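Local coordinates for bucandin (Bungarus candidus, PDB 1F94), which is a three-finger neurotoxin of krait venom that probably acts presynaptically and may enhance acetylcholine release, at residues 3-6 / 12-15; 24-29 / 35-40; 43-48 / 53-58. All coordinates share one frame; numbering follows the deposited sequence. Where two conformers were deposited one is given.

Interaction 1: 3-6 / 12-15; sequences CYRC and HLKI
Cys3 and Ile15 form a hydrogen-bonded antiparallel pair in which Cys3 N reaches Ile15 O at 3.0 Å and Ile15 N reaches Cys3 O at 2.9 Å, while the axes of the two short strands 3-6 and 12-15 twist to an angle of 123°. Two residues further on, the pairing weakens. Arg5 N still meets Leu13 O at 2.9 Å, but the return bond from Leu13 N to Arg5 O is weak. Leu13 O also receives a CA-H...O contact from Tyr4, across the non-hydrogen-bonded pair that Tyr4 makes with Lys14. Arg5, Leu13 and Ile15 share one face of this hairpin, which forms the first finger of the three-finger fold. The Arg5 chain runs extended from CG to NE across both aliphatic neighbours: its CD packs on Ile15 CD1 at 3.8 Å, roughly at right angles to the isoleucine, and its guanidinium lies with one face against Leu13 CD1, 3.6 Å from Arg5 CZ. At the rim of that flat group, in its plane, Arg5 NE donates to a water that in turn donates to Lys14 O at 2.7 Å, which helps to hold the guanidinium in this orientation. On the other face, Tyr4 has CG anti to its own carbonyl carbon (chi1 -68°), which lays the ring beside the neighbouring strand; its CD2 edge comes 3.5 Å from Leu13 O, with His12 O also near the ring plane. Disulfides tie the strand 2-7 at two points, Cys3 to Cys24 on the central hairpin and Cys6 to Cys11 within the finger. Strand 35-40 packs against strand 2-7, Leu37 touching both Tyr4 and Cys6, and Asn62, next to the C-terminus, accepts a hydrogen bond from Tyr4 N.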
loop_
_atom_site.group_PDB
_atom_site.type_symbol
_atom_site.label_atom_id
_atom_site.label_comp_id
_atom_site.label_asym_id
_atom_site.label_seq_id
_atom_site.Cartn_x
_atom_site.Cartn_y
_atom_site.Cartn_z
ATOM N N CYS A 3 -8.088 2.179 1.858
ATOM C CA CYS A 3 -6.723 2.494 1.581
ATOM C C CYS A 3 -6.626 3.116 0.189
ATOM O O CYS A 3 -7.530 2.984 -0.625
ATOM C CB CYS A 3 -5.840 1.214 1.568
ATOM S SG CYS A 3 -5.840 0.324 3.134
ATOM N N TYR A 4 -5.511 3.781 -0.067
ATOM C CA TYR A 4 -5.202 4.213 -1.432
ATOM C C TYR A 4 -4.735 3.042 -2.259
ATOM O O TYR A 4 -4.169 2.051 -1.767
ATOM C CB TYR A 4 -4.153 5.339 -1.442
ATOM C CG TYR A 4 -4.673 6.608 -0.867
ATOM C CD1 TYR A 4 -4.212 7.147 0.343
ATOM C CD2 TYR A 4 -5.688 7.328 -1.539
ATOM C CE1 TYR A 4 -4.729 8.330 0.822
ATOM C CE2 TYR A 4 -6.206 8.495 -1.083
ATOM C CZ TYR A 4 -5.724 9.007 0.135
ATOM O OH TYR A 4 -6.225 10.164 0.630
ATOM N N ARG A 5 -4.949 3.168 -3.575
ATOM C CA ARG A 5 -4.431 2.262 -4.568
ATOM C C ARG A 5 -4.049 3.085 -5.807
ATOM O O ARG A 5 -4.471 4.244 -5.958
ATOM C CB ARG A 5 -5.325 1.086 -4.900
ATOM C CG ARG A 5 -6.532 1.416 -5.688
ATOM C CD ARG A 5 -7.362 0.220 -6.133
ATOM N NE ARG A 5 -8.322 0.651 -7.147
ATOM C CZ ARG A 5 -8.097 0.755 -8.469
ATOM N NH1 ARG A 5 -6.951 0.447 -9.061
ATOM N NH2 ARG A 5 -9.108 1.172 -9.212
ATOM N N CYS A 6 -3.285 2.463 -6.685
ATOM C CA CYS A 6 -2.778 3.119 -7.869
ATOM C C CYS A 6 -3.394 2.570 -9.162
ATOM O O CYS A 6 -3.604 1.390 -9.349
ATOM C CB CYS A 6 -1.244 2.966 -7.952
ATOM S SG CYS A 6 -0.340 3.540 -6.503
ATOM N N HIS A 12 -4.195 8.129 -5.923
ATOM C CA HIS A 12 -5.216 8.760 -5.098
ATOM C C HIS A 12 -6.536 7.980 -5.114
ATOM O O HIS A 12 -7.517 8.446 -4.541
ATOM C CB HIS A 12 -5.531 10.170 -5.591
ATOM C CG HIS A 12 -6.062 10.145 -7.006
ATOM N ND1 HIS A 12 -5.235 10.129 -8.101
ATOM C CD2 HIS A 12 -7.329 10.093 -7.457
ATOM C CE1 HIS A 12 -5.984 10.090 -9.161
ATOM N NE2 HIS A 12 -7.299 10.057 -8.817
ATOM N N LEU A 13 -6.570 6.814 -5.782
ATOM C CA LEU A 13 -7.764 6.025 -5.830
ATOM C C LEU A 13 -8.040 5.412 -4.454
ATOM O O LEU A 13 -7.080 5.058 -3.777
ATOM C CB LEU A 13 -7.628 4.906 -6.877
ATOM C CG LEU A 13 -7.214 5.368 -8.251
ATOM C CD1 LEU A 13 -7.087 4.186 -9.194
ATOM C CD2 LEU A 13 -8.177 6.383 -8.843
ATOM N N LYS A 14 -9.285 5.236 -4.101
ATOM C CA LYS A 14 -9.670 4.672 -2.822
ATOM C C LYS A 14 -10.267 3.300 -3.015
ATOM O O LYS A 14 -11.021 3.056 -3.941
ATOM C CB LYS A 14 -10.705 5.560 -2.120
ATOM C CG LYS A 14 -10.171 6.980 -1.845
ATOM C CD LYS A 14 -11.306 7.839 -1.236
ATOM C CE LYS A 14 -11.063 9.304 -1.377
ATOM N NZ LYS A 14 -11.464 9.996 -2.645
ATOM N N ILE A 15 -9.901 2.352 -2.116
ATOM C CA ILE A 15 -10.453 1.006 -2.151
ATOM C C ILE A 15 -10.877 0.574 -0.756
ATOM O O ILE A 15 -10.111 0.777 0.209
ATOM C CB ILE A 15 -9.460 0.030 -2.793
ATOM C CG1 ILE A 15 -10.070 -1.338 -2.971
ATOM C CG2 ILE A 15 -8.151 -0.041 -2.054
ATOM C CD1 ILE A 15 -9.468 -2.144 -4.092
HETATM O O HOH W 1 -10.846 1.629 -6.195
#

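Interaction 2: 24-29 / 35-40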
loop_
_atom_site.group_PDB
_atom_site.type_symbol
_atom_site.label_atom_id
_atom_site.label_comp_id
_atom_site.label_asym_id
_atom_site.label_seq_id
_atom_site.Cartn_x
_atom_site.Cartn_y
_atom_site.Cartn_z
ATOM N N CYS A 24 -3.103 -1.109 5.346
ATOM C CA CYS A 24 -2.788 -0.519 4.067
ATOM C C CYS A 24 -1.294 -0.710 3.877
ATOM O O CYS A 24 -0.486 -0.532 4.807
ATOM C CB CYS A 24 -3.067 0.964 4.023
ATOM S SG CYS A 24 -4.753 1.510 4.358
ATOM N N TYR A 25 -0.892 -1.050 2.659
ATOM C CA TYR A 25 0.496 -1.228 2.284
ATOM C C TYR A 25 0.894 -0.103 1.317
ATOM O O TYR A 25 0.084 0.418 0.542
ATOM C CB TYR A 25 0.859 -2.607 1.739
ATOM C CG TYR A 25 0.092 -3.024 0.522
ATOM C CD1 TYR A 25 0.599 -2.769 -0.759
ATOM C CD2 TYR A 25 -1.123 -3.670 0.604
ATOM C CE1 TYR A 25 -0.118 -3.167 -1.887
ATOM C CE2 TYR A 25 -1.822 -4.071 -0.482
ATOM C CZ TYR A 25 -1.303 -3.808 -1.751
ATOM O OH TYR A 25 -2.024 -4.193 -2.871
ATOM N N LYS A 26 2.176 0.172 1.313
ATOM C CA LYS A 26 2.838 1.108 0.379
ATOM C C LYS A 26 4.160 0.445 0.029
ATOM O O LYS A 26 5.151 0.566 0.744
ATOM C CB LYS A 26 3.098 2.441 1.058
ATOM C CG LYS A 26 3.728 3.444 0.120
ATOM C CD LYS A 26 3.984 4.799 0.677
ATOM C CE LYS A 26 4.939 4.952 1.817
ATOM N NZ LYS A 26 4.999 6.443 2.182
ATOM N N TRP A 27 4.140 -0.214 -1.124
ATOM C CA TRP A 27 5.227 -1.029 -1.638
ATOM C C TRP A 27 5.848 -0.242 -2.796
ATOM O O TRP A 27 5.162 0.082 -3.772
ATOM C CB TRP A 27 4.786 -2.416 -2.007
ATOM C CG TRP A 27 5.665 -3.480 -2.545
ATOM C CD1 TRP A 27 6.477 -3.429 -3.665
ATOM C CD2 TRP A 27 5.828 -4.816 -2.019
ATOM N NE1 TRP A 27 7.136 -4.642 -3.851
ATOM C CE2 TRP A 27 6.754 -5.518 -2.853
ATOM C CE3 TRP A 27 5.341 -5.559 -0.970
ATOM C CZ2 TRP A 27 7.145 -6.835 -2.619
ATOM C CZ3 TRP A 27 5.731 -6.862 -0.753
ATOM C CH2 TRP A 27 6.638 -7.559 -1.589
ATOM N N LEU A 28 7.103 0.036 -2.718
ATOM C CA LEU A 28 7.814 0.836 -3.675
ATOM C C LEU A 28 8.958 0.015 -4.255
ATOM O O LEU A 28 9.742 -0.560 -3.526
ATOM C CB LEU A 28 8.391 2.099 -3.030
ATOM C CG LEU A 28 7.341 2.902 -2.250
ATOM C CD1 LEU A 28 8.008 4.069 -1.487
ATOM C CD2 LEU A 28 6.230 3.417 -3.116
ATOM N N ASN A 29 9.052 0.025 -5.604
ATOM C CA ASN A 29 10.196 -0.593 -6.284
ATOM C C ASN A 29 11.282 0.445 -6.400
ATOM O O ASN A 29 11.105 1.502 -7.039
ATOM C CB ASN A 29 9.726 -1.138 -7.623
ATOM C CG ASN A 29 10.825 -1.924 -8.307
ATOM O OD1 ASN A 29 11.937 -1.445 -8.533
ATOM N ND2 ASN A 29 10.520 -3.163 -8.638
ATOM N N ARG A 35 4.879 2.125 -7.787
ATOM C CA ARG A 35 4.142 2.207 -6.520
ATOM C C ARG A 35 3.027 1.199 -6.499
ATOM O O ARG A 35 2.237 1.144 -7.421
ATOM C CB ARG A 35 3.585 3.626 -6.371
ATOM C CG ARG A 35 4.666 4.690 -6.378
ATOM C CD ARG A 35 4.048 6.059 -6.283
ATOM N NE ARG A 35 3.457 6.419 -7.528
ATOM C CZ ARG A 35 2.629 7.444 -7.788
ATOM N NH1 ARG A 35 2.297 8.266 -6.788
ATOM N NH2 ARG A 35 2.191 7.563 -9.047
ATOM N N TRP A 36 2.972 0.377 -5.455
ATOM C CA TRP A 36 1.946 -0.634 -5.299
ATOM C C TRP A 36 1.312 -0.438 -3.937
ATOM O O TRP A 36 1.944 -0.653 -2.915
ATOM C CB TRP A 36 2.530 -2.041 -5.427
ATOM C CG TRP A 36 1.479 -3.093 -5.338
ATOM C CD1 TRP A 36 0.195 -3.072 -5.757
ATOM C CD2 TRP A 36 1.667 -4.415 -4.762
ATOM N NE1 TRP A 36 -0.449 -4.252 -5.486
ATOM C CE2 TRP A 36 0.454 -5.089 -4.870
ATOM C CE3 TRP A 36 2.764 -5.040 -4.157
ATOM C CZ2 TRP A 36 0.295 -6.395 -4.391
ATOM C CZ3 TRP A 36 2.590 -6.327 -3.684
ATOM C CH2 TRP A 36 1.377 -6.993 -3.800
ATOM N N LEU A 37 0.040 0.001 -3.934
ATOM C CA LEU A 37 -0.683 0.409 -2.735
ATOM C C LEU A 37 -1.993 -0.355 -2.639
ATOM O O LEU A 37 -2.659 -0.626 -3.671
ATOM C CB LEU A 37 -0.967 1.933 -2.771
ATOM C CG LEU A 37 0.173 2.818 -2.305
ATOM C CD1 LEU A 37 1.457 2.726 -3.089
ATOM C CD2 LEU A 37 -0.348 4.273 -2.284
ATOM N N GLY A 38 -2.472 -0.644 -1.436
ATOM C CA GLY A 38 -3.774 -1.237 -1.287
ATOM C C GLY A 38 -3.999 -1.686 0.156
ATOM O O GLY A 38 -3.301 -1.287 1.052
ATOM N N CYS A 39 -5.064 -2.478 0.314
ATOM C CA CYS A 39 -5.452 -3.111 1.577
ATOM C C CYS A 39 -4.867 -4.518 1.622
ATOM O O CYS A 39 -4.790 -5.212 0.572
ATOM C CB CYS A 39 -6.948 -3.304 1.694
ATOM S SG CYS A 39 -8.011 -1.864 1.556
ATOM N N ALA A 40 -4.533 -5.030 2.805
ATOM C CA ALA A 40 -4.035 -6.411 2.897
ATOM C C ALA A 40 -4.341 -6.979 4.282
ATOM O O ALA A 40 -4.410 -6.257 5.284
ATOM C CB ALA A 40 -2.548 -6.469 2.695
HETATM O O HOH W 2 -4.381 -2.576 -4.769
HETATM O O HOH W 3 -4.481 -5.262 -2.196
#
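The central finger of the toxin is a beta hairpin of strands 24-29 and 35-40, and one of its faces carries an aromatic cluster of Tyr25, Trp27 and Trp36. Trp27 and Trp36 are a hydrogen-bonded pair, joined by Trp27 N to Trp36 O at 2.9 Å and by Trp36 N to Trp27 O at 2.8 Å. In the conformer of Trp27 described here, one of two deposited, both indoles have CG anti to the backbone N and extend side by side in the same direction. The edge of Trp36 then points at the face of Trp27, with CE3 3.7 Å from Trp27 CG and the planes at 66°. Trp36 in turn offers a face to Tyr25, whose CE1 sits over its centre, 3.6 Å from Trp36 CE2, in a second T-shaped contact with planes at 64°. In this four-stranded sheet, strand 35-40 is an outer strand and 23-29 lies inside, hydrogen-bonded on its far side to 51-56, the three-finger arrangement in which the second and third fingers share a sheet. The Tyr25 ring folds back over strand 35-40, its CG standing between the backbone N and carbonyl carbon (chi1 59°). Gly38, without a side chain, lets the ring lie flat on the backbone: Gly38 N is 3.4 Å from Tyr25 CZ, and Gly38 CA makes a CH-pi contact with the same face. A water bridges Tyr25 OH and Cys39 O, 2.8 Å from each. On the other face of the hairpin, Lys26 and Leu37 run alongside each other, and Lys26 NZ forms a salt bridge with the C-terminal carboxylate of Thr63.

Interaction 3: 43-48 / 53-58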
loop_
_atom_site.group_PDB
_atom_site.type_symbol
_atom_site.label_atom_id
_atom_site.label_comp_id
_atom_site.label_asym_id
_atom_site.label_seq_id
_atom_site.Cartn_x
_atom_site.Cartn_y
_atom_site.Cartn_z
ATOM N N CYS A 43 0.950 -7.983 6.162
ATOM C CA CYS A 43 1.850 -6.920 5.655
ATOM C C CYS A 43 3.150 -7.008 6.458
ATOM O O CYS A 43 3.141 -7.030 7.668
ATOM C CB CYS A 43 1.192 -5.560 5.813
ATOM S SG CYS A 43 2.020 -4.145 5.012
ATOM N N THR A 44 4.245 -7.154 5.775
ATOM C CA THR A 44 5.585 -7.251 6.334
ATOM C C THR A 44 6.400 -6.047 5.867
ATOM O O THR A 44 6.407 -5.770 4.650
ATOM C CB THR A 44 6.276 -8.559 5.860
ATOM O OG1 THR A 44 5.462 -9.632 6.253
ATOM C CG2 THR A 44 7.648 -8.692 6.497
ATOM N N GLU A 45 7.043 -5.324 6.722
ATOM C CA GLU A 45 7.889 -4.247 6.280
ATOM C C GLU A 45 9.115 -4.829 5.603
ATOM O O GLU A 45 9.609 -5.894 6.024
ATOM C CB GLU A 45 8.197 -3.347 7.464
ATOM C CG GLU A 45 6.788 -2.744 7.704
ATOM C CD GLU A 45 6.846 -1.395 8.304
ATOM O OE1 GLU A 45 7.819 -1.123 9.068
ATOM O OE2 GLU A 45 5.876 -0.638 8.154
ATOM N N ILE A 46 9.519 -4.141 4.544
ATOM C CA ILE A 46 10.652 -4.579 3.714
ATOM C C ILE A 46 11.537 -3.387 3.408
ATOM O O ILE A 46 11.042 -2.259 3.146
ATOM C CB ILE A 46 10.166 -5.230 2.369
ATOM C CG1 ILE A 46 9.176 -6.338 2.599
ATOM C CG2 ILE A 46 11.334 -5.656 1.511
ATOM C CD1 ILE A 46 8.428 -6.793 1.351
ATOM N N ASP A 47 12.854 -3.584 3.450
ATOM C CA ASP A 47 13.793 -2.538 3.047
ATOM C C ASP A 47 15.003 -3.240 2.465
ATOM O O ASP A 47 16.071 -3.336 3.078
ATOM C CB ASP A 47 14.138 -1.650 4.216
ATOM C CG ASP A 47 14.870 -0.364 3.878
ATOM O OD1 ASP A 47 15.462 0.245 4.774
ATOM O OD2 ASP A 47 14.876 0.129 2.700
ATOM N N THR A 48 14.956 -3.653 1.221
ATOM C CA THR A 48 15.997 -4.375 0.522
ATOM C C THR A 48 16.583 -3.562 -0.611
ATOM O O THR A 48 16.170 -2.432 -0.840
ATOM C CB THR A 48 15.483 -5.744 0.021
ATOM O OG1 THR A 48 14.454 -5.435 -0.880
ATOM C CG2 THR A 48 14.928 -6.626 1.104
ATOM N N ASN A 53 8.728 -1.512 1.648
ATOM C CA ASN A 53 7.299 -1.651 1.907
ATOM C C ASN A 53 7.054 -1.197 3.342
ATOM O O ASN A 53 7.709 -1.676 4.265
ATOM C CB ASN A 53 6.809 -3.086 1.734
ATOM C CG ASN A 53 5.307 -3.214 1.912
ATOM O OD1 ASN A 53 4.527 -2.548 1.242
ATOM N ND2 ASN A 53 4.930 -4.060 2.844
ATOM N N LYS A 54 6.022 -0.392 3.483
ATOM C CA LYS A 54 5.554 0.142 4.762
ATOM C C LYS A 54 4.125 -0.292 4.978
ATOM O O LYS A 54 3.320 -0.305 4.028
ATOM C CB LYS A 54 5.679 1.650 4.780
ATOM C CG LYS A 54 5.253 2.328 6.034
ATOM C CD LYS A 54 5.427 3.793 6.266
ATOM C CE LYS A 54 4.826 4.192 7.592
ATOM N NZ LYS A 54 5.474 3.597 8.811
ATOM N N CYS A 55 3.799 -0.573 6.220
ATOM C CA CYS A 55 2.493 -1.026 6.650
ATOM C C CYS A 55 1.852 -0.054 7.633
ATOM O O CYS A 55 2.535 0.465 8.503
ATOM C CB CYS A 55 2.656 -2.424 7.371
ATOM S SG CYS A 55 3.472 -3.655 6.339
ATOM N N CYS A 56 0.552 0.163 7.524
ATOM C CA CYS A 56 -0.140 1.041 8.482
ATOM C C CYS A 56 -1.537 0.561 8.635
ATOM O O CYS A 56 -2.058 -0.208 7.787
ATOM C CB CYS A 56 -0.031 2.510 8.078
ATOM S SG CYS A 56 -0.684 2.920 6.445
ATOM N N THR A 57 -2.259 0.934 9.704
ATOM C CA THR A 57 -3.537 0.324 10.061
ATOM C C THR A 57 -4.694 1.292 10.243
ATOM O O THR A 57 -5.694 0.931 10.876
ATOM C CB THR A 57 -3.398 -0.550 11.329
ATOM O OG1 THR A 57 -2.970 0.253 12.428
ATOM C CG2 THR A 57 -2.402 -1.656 11.129
ATOM N N THR A 58 -4.660 2.465 9.637
ATOM C CA THR A 58 -5.786 3.379 9.708
ATOM C C THR A 58 -6.175 3.854 8.306
ATOM O O THR A 58 -5.463 3.799 7.353
ATOM C CB THR A 58 -5.559 4.565 10.641
ATOM O OG1 THR A 58 -4.404 5.295 10.152
ATOM C CG2 THR A 58 -5.183 4.159 12.046
HETATM O O HOH W 4 4.880 0.966 9.670
#
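Cys43 and Cys55 are joined by a disulfide across the base of the third finger, the hairpin whose strands 46-47 and 51-56 lie at one edge of the four-stranded sheet, 46-47 outermost. Its S-S torsion of -91° is close to the relaxed value, and Cys43 SG stands anti to its backbone N (chi1 -171°), which carries it across toward Cys55. Backbone pairing is confined to Ile46 and Asn53, a hydrogen-bonded antiparallel pair: Asn53 N gives to Ile46 O at 2.9 Å and Ile46 N to Asn53 O at 3.1 Å, while Glu45 CA adds a CA-H...O contact to Asn53 O. Between this pair and the disulfide, side chains replace main-chain partners. The amide of the buried Asn53 reaches across to segment 43-48, where ND2 donates to Thr44 O at 2.9 Å; the acceptor lies in the amide plane, although the donor stands above the carbonyl plane of Thr44. Glu45, in the loop just before strand 46-47, acts in the other direction, its carboxylate oxygen OE2 receiving Cys55 N at 2.8 Å through the anti lone pair in a nearly straight bond (168°). Apolar packing is modest: Ile46 crosses Asn53 with the two CB atoms 4.0 Å apart, and both residues also touch Trp27 on the central hairpin. Glu45 CG rests on Cys55 SG at 3.7 Å. The charges of Glu45 and Lys54 are near but make no direct salt bridge. In one of the two conformers of Lys54, NZ donates to a water whose unusually short approach to Glu45 OE2 is doubtful; the same water donates to Cys55 O at 2.7 Å.

How the interactions relate
Interaction 2 lies at the middle of the molecule, its centre about 2 Å from that of the chain, whereas interactions 1 and 3 are surface contacts on opposite sides, their centres about 16 Å apart. Interactions 2 and 3 belong to one sheet: strands 23-29 and 51-56 are neighbours, with Cys24 N and Lys26 N probably bonded to Cys56 O and Lys54 O. Interaction 1 is a separate two-stranded hairpin, joined to interaction 2 by a disulfide and by packing of Arg5 CB against Leu37 O. The central hairpin is partly buried and adds an edge-to-face aromatic cluster to its backbone bonds; 3-6 / 12-15 adds an arginine laid over aliphatic groups, and 43-48 / 53-58 an internal disulfide and side-chain-to-backbone bonds.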